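Local atomic coordinates of ABC transporter, periplasmic substrate-binding protein (Thermotoga maritima, PDB entry 2HPG), a protein that probably captures a solute in the periplasm and delivers it to the membrane components of a tripartite ATP-independent (TRAP) transporter. Residues A[142-147]-A[159-164]; A[186-191]-A[210-215]. All coordinates share one frame; numbering follows the deposited sequence.

Contact 1 (A[142-147]-A[159-164]); sequences RHFVTN and LRIRTP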
loop_
_atom_site.group_PDB
_atom_site.type_symbol
_atom_site.label_atom_id
_atom_site.label_comp_id
_atom_site.label_asym_id
_atom_site.label_seq_id
_atom_site.Cartn_x
_atom_site.Cartn_y
_atom_site.Cartn_z
ATOM N N ARG A 142 6.418 3.609 -6.100
ATOM C CA ARG A 142 7.631 3.807 -5.352
ATOM C C ARG A 142 8.820 3.676 -6.278
ATOM O O ARG A 142 8.815 2.866 -7.222
ATOM C CB ARG A 142 7.687 2.800 -4.203
ATOM C CG ARG A 142 6.645 3.134 -3.161
ATOM C CD ARG A 142 6.355 2.046 -2.193
ATOM N NE ARG A 142 7.421 1.833 -1.213
ATOM C CZ ARG A 142 7.364 2.107 0.095
ATOM N NH1 ARG A 142 6.296 2.638 0.648
ATOM N NH2 ARG A 142 8.399 1.799 0.863
ATOM N N HIS A 143 9.836 4.500 -6.009
ATOM C CA HIS A 143 11.034 4.610 -6.848
ATOM C C HIS A 143 12.239 4.555 -5.926
ATOM O O HIS A 143 12.090 4.779 -4.741
ATOM C CB HIS A 143 11.015 5.956 -7.603
ATOM C CG HIS A 143 9.815 6.142 -8.486
ATOM N ND1 HIS A 143 9.489 5.259 -9.492
ATOM C CD2 HIS A 143 8.862 7.107 -8.504
ATOM C CE1 HIS A 143 8.374 5.664 -10.084
ATOM N NE2 HIS A 143 7.986 6.796 -9.518
ATOM N N PHE A 144 13.415 4.248 -6.443
ATOM C CA PHE A 144 14.611 4.213 -5.599
ATOM C C PHE A 144 15.106 5.629 -5.265
ATOM O O PHE A 144 15.110 6.479 -6.145
ATOM C CB PHE A 144 15.723 3.436 -6.283
ATOM C CG PHE A 144 15.523 1.953 -6.251
ATOM C CD1 PHE A 144 15.777 1.240 -5.101
ATOM C CD2 PHE A 144 15.047 1.289 -7.347
ATOM C CE1 PHE A 144 15.592 -0.132 -5.055
ATOM C CE2 PHE A 144 14.860 -0.071 -7.318
ATOM C CZ PHE A 144 15.128 -0.781 -6.160
ATOM N N VAL A 145 15.544 5.836 -4.018
ATOM C CA VAL A 145 16.043 7.122 -3.553
ATOM C C VAL A 145 17.448 6.825 -3.048
ATOM O O VAL A 145 17.617 6.115 -2.063
ATOM C CB VAL A 145 15.215 7.748 -2.407
ATOM C CG1 VAL A 145 15.421 9.300 -2.407
ATOM C CG2 VAL A 145 13.723 7.411 -2.525
ATOM N N THR A 146 18.448 7.347 -3.753
ATOM C CA THR A 146 19.841 6.933 -3.578
ATOM C C THR A 146 20.815 8.103 -3.822
ATOM O O THR A 146 20.398 9.192 -4.174
ATOM C CB THR A 146 20.182 5.846 -4.598
ATOM O OG1 THR A 146 20.013 6.387 -5.919
ATOM C CG2 THR A 146 19.266 4.582 -4.437
ATOM N N ASN A 147 22.108 7.863 -3.603
ATOM C CA ASN A 147 23.149 8.827 -3.995
ATOM C C ASN A 147 23.948 8.300 -5.203
ATOM O O ASN A 147 25.068 8.741 -5.455
ATOM C CB ASN A 147 24.064 9.180 -2.812
ATOM C CG ASN A 147 23.473 10.249 -1.919
ATOM O OD1 ASN A 147 22.954 11.266 -2.401
ATOM N ND2 ASN A 147 23.520 10.020 -0.610
ATOM N N LEU A 159 24.226 -2.278 -2.577
ATOM C CA LEU A 159 23.577 -1.124 -1.956
ATOM C C LEU A 159 22.588 -1.552 -0.870
ATOM O O LEU A 159 21.674 -2.324 -1.138
ATOM C CB LEU A 159 22.857 -0.250 -2.990
ATOM C CG LEU A 159 23.696 0.581 -3.981
ATOM C CD1 LEU A 159 22.815 1.635 -4.624
ATOM C CD2 LEU A 159 24.894 1.241 -3.340
ATOM N N ARG A 160 22.776 -1.032 0.342
ATOM C CA ARG A 160 21.835 -1.261 1.430
ATOM C C ARG A 160 20.658 -0.314 1.240
ATOM O O ARG A 160 20.780 0.867 1.489
ATOM C CB ARG A 160 22.479 -1.009 2.795
ATOM C CG ARG A 160 23.558 -2.019 3.224
ATOM C CD ARG A 160 24.951 -1.636 2.825
ATOM N NE ARG A 160 25.264 -0.224 3.067
ATOM C CZ ARG A 160 25.533 0.319 4.247
ATOM N NH1 ARG A 160 25.586 -0.424 5.346
ATOM N NH2 ARG A 160 25.778 1.631 4.324
ATOM N N ILE A 161 19.522 -0.845 0.812
ATOM C CA ILE A 161 18.309 -0.033 0.576
ATOM C C ILE A 161 17.214 -0.373 1.577
ATOM O O ILE A 161 16.790 -1.531 1.683
ATOM C CB ILE A 161 17.746 -0.295 -0.841
ATOM C CG1 ILE A 161 18.753 0.138 -1.920
ATOM C CG2 ILE A 161 16.435 0.404 -1.040
ATOM C CD1 ILE A 161 19.136 1.635 -1.878
ATOM N N ARG A 162 16.724 0.632 2.287
ATOM C CA ARG A 162 15.755 0.373 3.328
ATOM C C ARG A 162 14.407 0.176 2.654
ATOM O O ARG A 162 14.057 0.871 1.679
ATOM C CB ARG A 162 15.763 1.453 4.423
ATOM C CG ARG A 162 14.586 2.369 4.480
ATOM C CD ARG A 162 13.449 1.920 5.353
ATOM N NE ARG A 162 12.220 2.312 4.713
ATOM C CZ ARG A 162 10.985 2.275 5.204
ATOM N NH1 ARG A 162 10.678 1.985 6.452
ATOM N NH2 ARG A 162 10.013 2.628 4.380
ATOM N N THR A 163 13.689 -0.834 3.133
ATOM C CA THR A 163 12.346 -1.155 2.620
ATOM C C THR A 163 11.565 -1.734 3.817
ATOM O O THR A 163 12.184 -2.158 4.781
ATOM C CB THR A 163 12.464 -2.111 1.412
ATOM O OG1 THR A 163 11.196 -2.245 0.762
ATOM C CG2 THR A 163 13.000 -3.464 1.850
ATOM N N PRO A 164 10.219 -1.669 3.808
ATOM C CA PRO A 164 9.444 -2.174 4.953
ATOM C C PRO A 164 9.786 -3.620 5.314
ATOM O O PRO A 164 10.421 -4.314 4.529
ATOM C CB PRO A 164 8.015 -2.032 4.477
ATOM C CG PRO A 164 8.065 -0.903 3.539
ATOM C CD PRO A 164 9.334 -1.054 2.804
HETATM O O HOH W 1 7.570 2.854 3.640
#
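Ile-161 on strand 160-162 packs its side chain against Phe-144 and Thr-146 of strand 130-146, a buried contact between two strands of the mixed sheet of this family 7 solute-binding protein fold that are not hydrogen-bonded to each other. Strand 199-202 pairs with both, in keeping with the 8.6 Å approach of the axes of 142-146 and 160-162, whose directions differ by 127°. The two branches of Ile-161 divide the work. CG2, anti to the backbone N, meets the edge of the Phe-144 ring at CE1 (4.1 Å), the side chains crossing at about a right angle. CD1 instead reaches CG2 of Thr-146 at 3.9 Å, while the Thr-146 hydroxyl is hydrogen-bonded to Lys-148 O.

At the other end the contact turns polar. Arg-142, bent at chi3 (73°), meets Pro-164 tip to tip, with Arg-142 NH2 3.6 Å from Pro-164 CD. The same NH2 lies 4.0 Å from NH2 of Arg-162, and a water accepts from both, weakly from Arg-162. A salt bridge from Arg-142 to Glu-201 probably eases the repulsion, and Arg-162 NH1 is held by Val-183 O. Trp-169 of helix 167-176 touches Arg-142 and Pro-164, while strand 218-234 touches Phe-144 and Thr-146 through Thr-222 and Tyr-218.

Contact 2 (A[186-191]-A[210-215]); sequences GEIYTA and GGLYEV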
loop_
_atom_site.group_PDB
_atom_site.type_symbol
_atom_site.label_atom_id
_atom_site.label_comp_id
_atom_site.label_asym_id
_atom_site.label_seq_id
_atom_site.Cartn_x
_atom_site.Cartn_y
_atom_site.Cartn_z
ATOM N N GLY A 186 10.540 6.795 10.385
ATOM C CA GLY A 186 10.985 8.022 11.037
ATOM C C GLY A 186 12.484 8.074 11.251
ATOM O O GLY A 186 13.019 9.122 11.612
ATOM N N GLU A 187 13.170 6.950 11.041
ATOM C CA GLU A 187 14.630 6.879 11.224
ATOM C C GLU A 187 15.433 6.735 9.927
ATOM O O GLU A 187 16.659 6.567 9.969
ATOM C CB GLU A 187 14.967 5.714 12.163
ATOM C CG GLU A 187 15.048 6.109 13.644
ATOM C CD GLU A 187 15.226 4.907 14.524
ATOM O OE1 GLU A 187 16.193 4.884 15.324
ATOM O OE2 GLU A 187 14.407 3.962 14.395
ATOM N N ILE A 188 14.760 6.804 8.775
ATOM C CA ILE A 188 15.447 6.688 7.476
ATOM C C ILE A 188 16.479 7.814 7.331
ATOM O O ILE A 188 17.621 7.580 6.960
ATOM C CB ILE A 188 14.435 6.735 6.276
ATOM C CG1 ILE A 188 13.460 5.554 6.299
ATOM C CG2 ILE A 188 15.160 6.702 4.930
ATOM C CD1 ILE A 188 12.285 5.737 5.277
ATOM N N TYR A 189 16.083 9.049 7.639
ATOM C CA TYR A 189 17.026 10.164 7.543
ATOM C C TYR A 189 18.295 9.888 8.373
ATOM O O TYR A 189 19.419 10.001 7.860
ATOM C CB TYR A 189 16.348 11.468 7.985
ATOM C CG TYR A 189 17.129 12.711 7.646
ATOM C CD1 TYR A 189 16.699 13.587 6.646
ATOM C CD2 TYR A 189 18.290 13.025 8.326
ATOM C CE1 TYR A 189 17.411 14.733 6.340
ATOM C CE2 TYR A 189 19.018 14.157 8.009
ATOM C CZ TYR A 189 18.572 15.009 7.027
ATOM O OH TYR A 189 19.313 16.149 6.736
ATOM N N THR A 190 18.105 9.495 9.640
ATOM C CA THR A 190 19.216 9.135 10.549
ATOM C C THR A 190 20.070 8.003 9.998
ATOM O O THR A 190 21.309 8.042 10.060
ATOM C CB THR A 190 18.679 8.664 11.911
ATOM O OG1 THR A 190 17.811 9.655 12.458
ATOM C CG2 THR A 190 19.812 8.390 12.898
ATOM N N ALA A 191 19.410 6.974 9.469
ATOM C CA ALA A 191 20.140 5.840 8.880
ATOM C C ALA A 191 21.004 6.253 7.679
ATOM O O ALA A 191 22.096 5.737 7.492
ATOM C CB ALA A 191 19.174 4.731 8.494
ATOM N N GLY A 210 9.588 13.963 4.276
ATOM C CA GLY A 210 10.679 13.572 5.172
ATOM C C GLY A 210 11.959 14.396 5.054
ATOM O O GLY A 210 12.951 14.115 5.780
ATOM N N GLY A 211 11.967 15.372 4.136
ATOM C CA GLY A 211 13.142 16.188 3.847
ATOM C C GLY A 211 14.327 15.357 3.435
ATOM O O GLY A 211 15.476 15.743 3.635
ATOM N N LEU A 212 14.065 14.205 2.841
ATOM C CA LEU A 212 15.157 13.281 2.513
ATOM C C LEU A 212 16.036 13.779 1.352
ATOM O O LEU A 212 17.141 13.301 1.163
ATOM C CB LEU A 212 14.590 11.888 2.222
ATOM C CG LEU A 212 14.122 11.146 3.474
ATOM C CD1 LEU A 212 13.291 9.904 3.069
ATOM C CD2 LEU A 212 15.314 10.770 4.381
ATOM N N TYR A 213 15.559 14.772 0.611
ATOM C CA TYR A 213 16.353 15.421 -0.421
ATOM C C TYR A 213 17.618 16.101 0.132
ATOM O O TYR A 213 18.553 16.370 -0.617
ATOM C CB TYR A 213 15.504 16.451 -1.182
ATOM C CG TYR A 213 14.762 17.407 -0.285
ATOM C CD1 TYR A 213 15.397 18.503 0.287
ATOM C CD2 TYR A 213 13.417 17.221 -0.023
ATOM C CE1 TYR A 213 14.707 19.377 1.115
ATOM C CE2 TYR A 213 12.729 18.080 0.813
ATOM C CZ TYR A 213 13.374 19.164 1.367
ATOM O OH TYR A 213 12.667 20.015 2.196
ATOM N N GLU A 214 17.657 16.337 1.433
ATOM C CA GLU A 214 18.866 16.878 2.081
ATOM C C GLU A 214 20.016 15.864 2.098
ATOM O O GLU A 214 21.187 16.250 2.190
ATOM C CB GLU A 214 18.555 17.314 3.502
ATOM C CG GLU A 214 17.544 18.439 3.647
ATOM C CD GLU A 214 18.076 19.828 3.282
ATOM O OE1 GLU A 214 19.257 19.935 2.902
ATOM O OE2 GLU A 214 17.301 20.817 3.389
ATOM N N VAL A 215 19.702 14.569 2.008
ATOM C CA VAL A 215 20.738 13.520 2.195
ATOM C C VAL A 215 20.828 12.489 1.073
ATOM O O VAL A 215 21.774 11.705 1.032
ATOM C CB VAL A 215 20.573 12.818 3.586
ATOM C CG1 VAL A 215 21.104 13.717 4.685
ATOM C CG2 VAL A 215 19.083 12.371 3.857
#
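Tyr-189, in the first turn of helix 188-193, lays its ring against the Schellman motif that ends helix 204-209 and the 3-10 turn that follows. Val-215 CG2 sits over one ring face in a CH-pi contact, 4.0 Å from the centroid and 19° off the normal, while its CG1 approaches CZ. The backbone carbonyl of Gly-211 comes in at the ring edge, in plane, with O 3.5 Å from Tyr-189 CE1. At the outer end of the ring, Tyr-189 OH rests 3.5 Å from Glu-214 CB. CG of Tyr-189 is anti to the backbone N (chi1 -168°), and the end of the side chain comes nearer to 210-215. An alanine in place of Tyr-189 would probably leave the Val-215 methyls without their ring and open a gap beside Gly-211.

Nearer the backbone, Leu-212 slides past Tyr-189 in the reverse direction, its CD2 3.6 Å from Tyr-189 CA, and crosses Ile-188 at about a right angle. These two aliphatic side chains continue inward onto Leu-202 and Ala-200 of strand 199-202. Both backbones are ordered locally: Glu-187 occupies the N-cap position, its O accepting from Ala-191 N, Gly-211 has the positive phi of the Schellman turn, and Val-215 N is hydrogen-bonded to Leu-212 O at 3.0 Å.

Strand 199-202 is common to both contacts, as a pairing partner in contact 1 and as a packing surface in contact 2. Contact 1 is buried within the sheet region and mixes aliphatic packing with two arginines whose guanidinium groups have a carboxylate, a carbonyl and a water as partners. Contact 2 lies nearer the surface, its centre about 21 Å from the centre of the chain, against about 16 Å for contact 1, and joins a helix start to a turn mainly by aromatic and aliphatic packing, with no hydrogen bond across it. The two also touch directly, through a probable hydrogen bond from Asn-147 ND2 to Val-215 O (2.9 Å) and through Ile-188 CD1 packing on Arg-162 NE.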